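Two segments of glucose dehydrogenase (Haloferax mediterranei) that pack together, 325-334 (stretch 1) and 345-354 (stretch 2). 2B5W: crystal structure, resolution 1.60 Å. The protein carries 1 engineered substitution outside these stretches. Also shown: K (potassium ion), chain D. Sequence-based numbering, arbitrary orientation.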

# COMPACT_ATOMS: atom_id res chain seq x y z
N GLU A 325 -0.17 14.31 -30.36
CA GLU A 325 0.60 14.39 -31.61
C GLU A 325 2.06 14.01 -31.37
O GLU A 325 2.63 13.24 -32.13
CB GLU A 325 0.49 15.81 -32.19
CG GLU A 325 -0.90 16.21 -32.68
CD GLU A 325 -0.98 17.65 -33.17
OE1 GLU A 325 -0.08 18.47 -32.85
OE2 GLU A 325 -1.95 17.98 -33.88
N ASP A 326 2.66 14.49 -30.28
CA ASP A 326 4.08 14.27 -30.04
C ASP A 326 4.39 12.88 -29.48
O ASP A 326 5.46 12.30 -29.70
CB ASP A 326 4.68 15.36 -29.15
CG ASP A 326 4.70 16.73 -29.82
OD1 ASP A 326 4.40 16.87 -31.02
OD2 ASP A 326 5.04 17.74 -29.18
N LEU A 327 3.45 12.32 -28.73
CA LEU A 327 3.60 11.00 -28.16
C LEU A 327 3.68 9.91 -29.22
O LEU A 327 4.50 9.00 -29.10
CB LEU A 327 2.42 10.70 -27.22
CG LEU A 327 2.49 9.34 -26.50
CD1 LEU A 327 3.43 9.39 -25.34
CD2 LEU A 327 1.07 8.92 -26.04
N VAL A 328 2.80 10.00 -30.21
CA VAL A 328 2.67 8.99 -31.26
C VAL A 328 3.63 9.36 -32.41
O VAL A 328 3.36 10.21 -33.26
CB VAL A 328 1.22 8.82 -31.72
CG1 VAL A 328 1.16 7.70 -32.77
CG2 VAL A 328 0.34 8.45 -30.54
N THR A 329 4.77 8.70 -32.38
CA THR A 329 5.86 9.03 -33.29
C THR A 329 5.75 8.31 -34.61
O THR A 329 6.40 8.73 -35.58
CB THR A 329 7.22 8.81 -32.64
OG1 THR A 329 7.30 7.52 -32.05
CG2 THR A 329 7.48 9.76 -31.47
N GLY A 330 4.93 7.27 -34.68
CA GLY A 330 4.70 6.61 -35.95
C GLY A 330 3.53 5.66 -35.96
O GLY A 330 3.45 4.80 -35.10
N VAL A 331 2.64 5.82 -36.93
CA VAL A 331 1.62 4.86 -37.24
C VAL A 331 1.99 4.30 -38.61
O VAL A 331 2.18 5.06 -39.57
CB VAL A 331 0.23 5.46 -37.25
CG1 VAL A 331 -0.78 4.38 -37.53
CG2 VAL A 331 -0.09 6.07 -35.86
N HIS A 332 2.15 3.00 -38.67
CA HIS A 332 2.69 2.32 -39.84
C HIS A 332 1.67 1.41 -40.43
O HIS A 332 1.07 0.58 -39.74
CB HIS A 332 3.92 1.55 -39.44
CG HIS A 332 5.00 2.44 -38.94
ND1 HIS A 332 5.20 2.72 -37.61
CD2 HIS A 332 5.90 3.19 -39.62
CE1 HIS A 332 6.21 3.57 -37.49
NE2 HIS A 332 6.64 3.88 -38.70
N PRO A 333 1.46 1.52 -41.74
CA PRO A 333 0.57 0.57 -42.38
C PRO A 333 1.13 -0.83 -42.32
O PRO A 333 2.34 -1.02 -42.25
CB PRO A 333 0.50 1.07 -43.83
CG PRO A 333 1.78 1.81 -44.02
CD PRO A 333 2.04 2.48 -42.69
N LEU A 334 0.24 -1.82 -42.32
CA LEU A 334 0.64 -3.22 -42.31
C LEU A 334 1.67 -3.52 -43.41
O LEU A 334 2.63 -4.26 -43.18
CB LEU A 334 -0.59 -4.09 -42.48
CG LEU A 334 -0.33 -5.58 -42.44
CD1 LEU A 334 0.32 -6.05 -41.16
CD2 LEU A 334 -1.63 -6.32 -42.69
K K D . 12.05 4.36 -27.06
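Stretch 2 345-354: DTTIKTAIEF

Stretch 2 lies alongside stretch 1 as a parallel β-strand. It enters as a loop, becomes extended at Lys349 and remains a strand through Glu353, beside strand 328-333, which directly follows the end of a helix in stretch 1. The N-to-C directions of the two strands differ by 20° (signed crossing angle -20°), and their axes approach to 4.4 Å. Together the two stretches bury 716 Å², both sides summed.

The register begins with Val328 opposite Lys349, then shifts by one residue at a β-bulge, so that Gly330, Val331, His332 and Pro333 pair with Thr350, Ala351, Ile352 and Glu353. The spacing is even across the bulge: Val328 CA lies 4.7 Å from Lys349 CA, and Gly330 CA lies 4.8 Å from Thr350 CA. Thr329 is the extra residue of the bulge; its phi/psi of -87/-16° departs from the extended conformation and its CB points toward stretch 2.

Backbone hydrogen bonds run the length of the pairing. Lys349 is held on both its polar backbone atoms: its N donates to Leu327 O (3.1 Å), and its O accepts from Thr329 N (2.9 Å). Beyond the bulge the regular parallel pattern takes over, with Ala351 N bonded to Gly330 O (3.1 Å), His332 N to Ala351 O (2.9 Å) and Glu353 N to His332 O (2.8 Å). Leu334 N to Glu353 O (3.0 Å) closes the series. CA-H...O contacts supplement this ladder, the shortest from Thr350 CA to Gly330 O (3.0 Å).

One side chain joins the polar network. The p rotamer of Thr329 places OG1 where it accepts a nearly straight hydrogen bond from Ile348 N (2.9 Å, 165°), tying the loop ahead of the second strand to the bulge. The same OG1 makes a weak hydrogen bond to Lys349 O at 3.4 Å.

Apolar contacts gather at the two ends. At the first, Leu327 CD1 meets Ile348 CG2 at 3.8 Å; at the other, Leu334 CD1 lies 3.8 Å from Phe354 CE2 and 4.4 Å from Ile352 CG2. Between them, Val328, Val331 and Pro333 share one face of the sheet with Lys349, Ala351 and Glu353, where Val331 CG1 approaches Glu353 CB to 4.2 Å. The side chains of His332, Thr350 and Ile352 occupy the other face. Gly330 leaves room there for the imidazole: a CB at this position would lie 2.5 Å from His332 CE1.

Just before the strand, Thr347 O coordinates the potassium ion at 2.7 Å from K.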

# COMPACT_ATOMS: atom_id res chain seq x y z
N ASP A 345 15.66 5.89 -29.16
CA ASP A 345 15.22 6.99 -28.31
C ASP A 345 14.20 7.91 -28.97
O ASP A 345 13.40 8.54 -28.26
CB ASP A 345 16.40 7.83 -27.83
CG ASP A 345 17.30 7.11 -26.87
OD1 ASP A 345 16.96 5.98 -26.43
OD2 ASP A 345 18.40 7.61 -26.53
N THR A 346 14.24 8.07 -30.30
CA THR A 346 13.24 8.90 -30.97
C THR A 346 11.89 8.24 -31.22
O THR A 346 10.99 8.89 -31.79
CB THR A 346 13.76 9.42 -32.30
OG1 THR A 346 14.11 8.32 -33.14
CG2 THR A 346 15.00 10.24 -32.12
N THR A 347 11.78 6.95 -30.86
CA THR A 347 10.53 6.20 -31.00
C THR A 347 9.88 6.23 -29.65
O THR A 347 10.47 5.81 -28.68
CB THR A 347 10.82 4.78 -31.43
OG1 THR A 347 11.53 4.80 -32.69
CG2 THR A 347 9.54 4.06 -31.76
N ILE A 348 8.69 6.81 -29.56
CA ILE A 348 8.02 6.86 -28.26
C ILE A 348 6.85 5.88 -28.29
O ILE A 348 6.93 4.83 -27.67
CB ILE A 348 7.59 8.27 -27.91
CG1 ILE A 348 8.82 9.18 -27.84
CG2 ILE A 348 6.82 8.26 -26.57
CD1 ILE A 348 8.50 10.62 -27.64
N LYS A 349 5.78 6.22 -28.98
CA LYS A 349 4.66 5.31 -29.17
C LYS A 349 4.37 5.09 -30.65
O LYS A 349 4.26 6.05 -31.39
CB LYS A 349 3.41 5.89 -28.52
CG LYS A 349 2.21 5.00 -28.61
CD LYS A 349 2.45 3.80 -27.70
CE LYS A 349 1.29 2.89 -27.62
NZ LYS A 349 1.69 1.78 -26.74
N THR A 350 4.19 3.83 -31.02
CA THR A 350 3.88 3.45 -32.40
C THR A 350 2.69 2.56 -32.43
O THR A 350 2.30 2.01 -31.41
CB THR A 350 5.03 2.70 -33.04
OG1 THR A 350 5.27 1.49 -32.33
CG2 THR A 350 6.35 3.49 -32.99
N ALA A 351 2.12 2.42 -33.61
CA ALA A 351 1.05 1.50 -33.86
C ALA A 351 1.15 1.01 -35.29
O ALA A 351 1.80 1.63 -36.12
CB ALA A 351 -0.31 2.15 -33.65
N ILE A 352 0.46 -0.10 -35.57
CA ILE A 352 0.28 -0.64 -36.90
C ILE A 352 -1.18 -0.50 -37.30
O ILE A 352 -2.07 -0.89 -36.56
CB ILE A 352 0.68 -2.11 -36.96
CG1 ILE A 352 2.17 -2.24 -36.58
CG2 ILE A 352 0.42 -2.69 -38.36
CD1 ILE A 352 2.61 -3.65 -36.23
N GLU A 353 -1.41 0.03 -38.49
CA GLU A 353 -2.73 0.21 -39.05
C GLU A 353 -3.04 -0.95 -39.99
O GLU A 353 -2.39 -1.10 -41.03
CB GLU A 353 -2.83 1.53 -39.80
CG GLU A 353 -4.21 1.76 -40.41
CD GLU A 353 -4.38 3.17 -40.87
OE1 GLU A 353 -3.99 3.46 -42.00
OE2 GLU A 353 -4.96 3.96 -40.10
N PHE A 354 -4.05 -1.71 -39.64
CA PHE A 354 -4.58 -2.81 -40.45
C PHE A 354 -5.65 -2.38 -41.45
O PHE A 354 -5.78 -2.96 -42.54
CB PHE A 354 -5.11 -3.92 -39.55
CG PHE A 354 -4.01 -4.71 -38.90
CD1 PHE A 354 -3.34 -4.20 -37.81
CD2 PHE A 354 -3.64 -5.94 -39.41
CE1 PHE A 354 -2.29 -4.91 -37.24
CE2 PHE A 354 -2.58 -6.64 -38.83
CZ PHE A 354 -1.92 -6.11 -37.76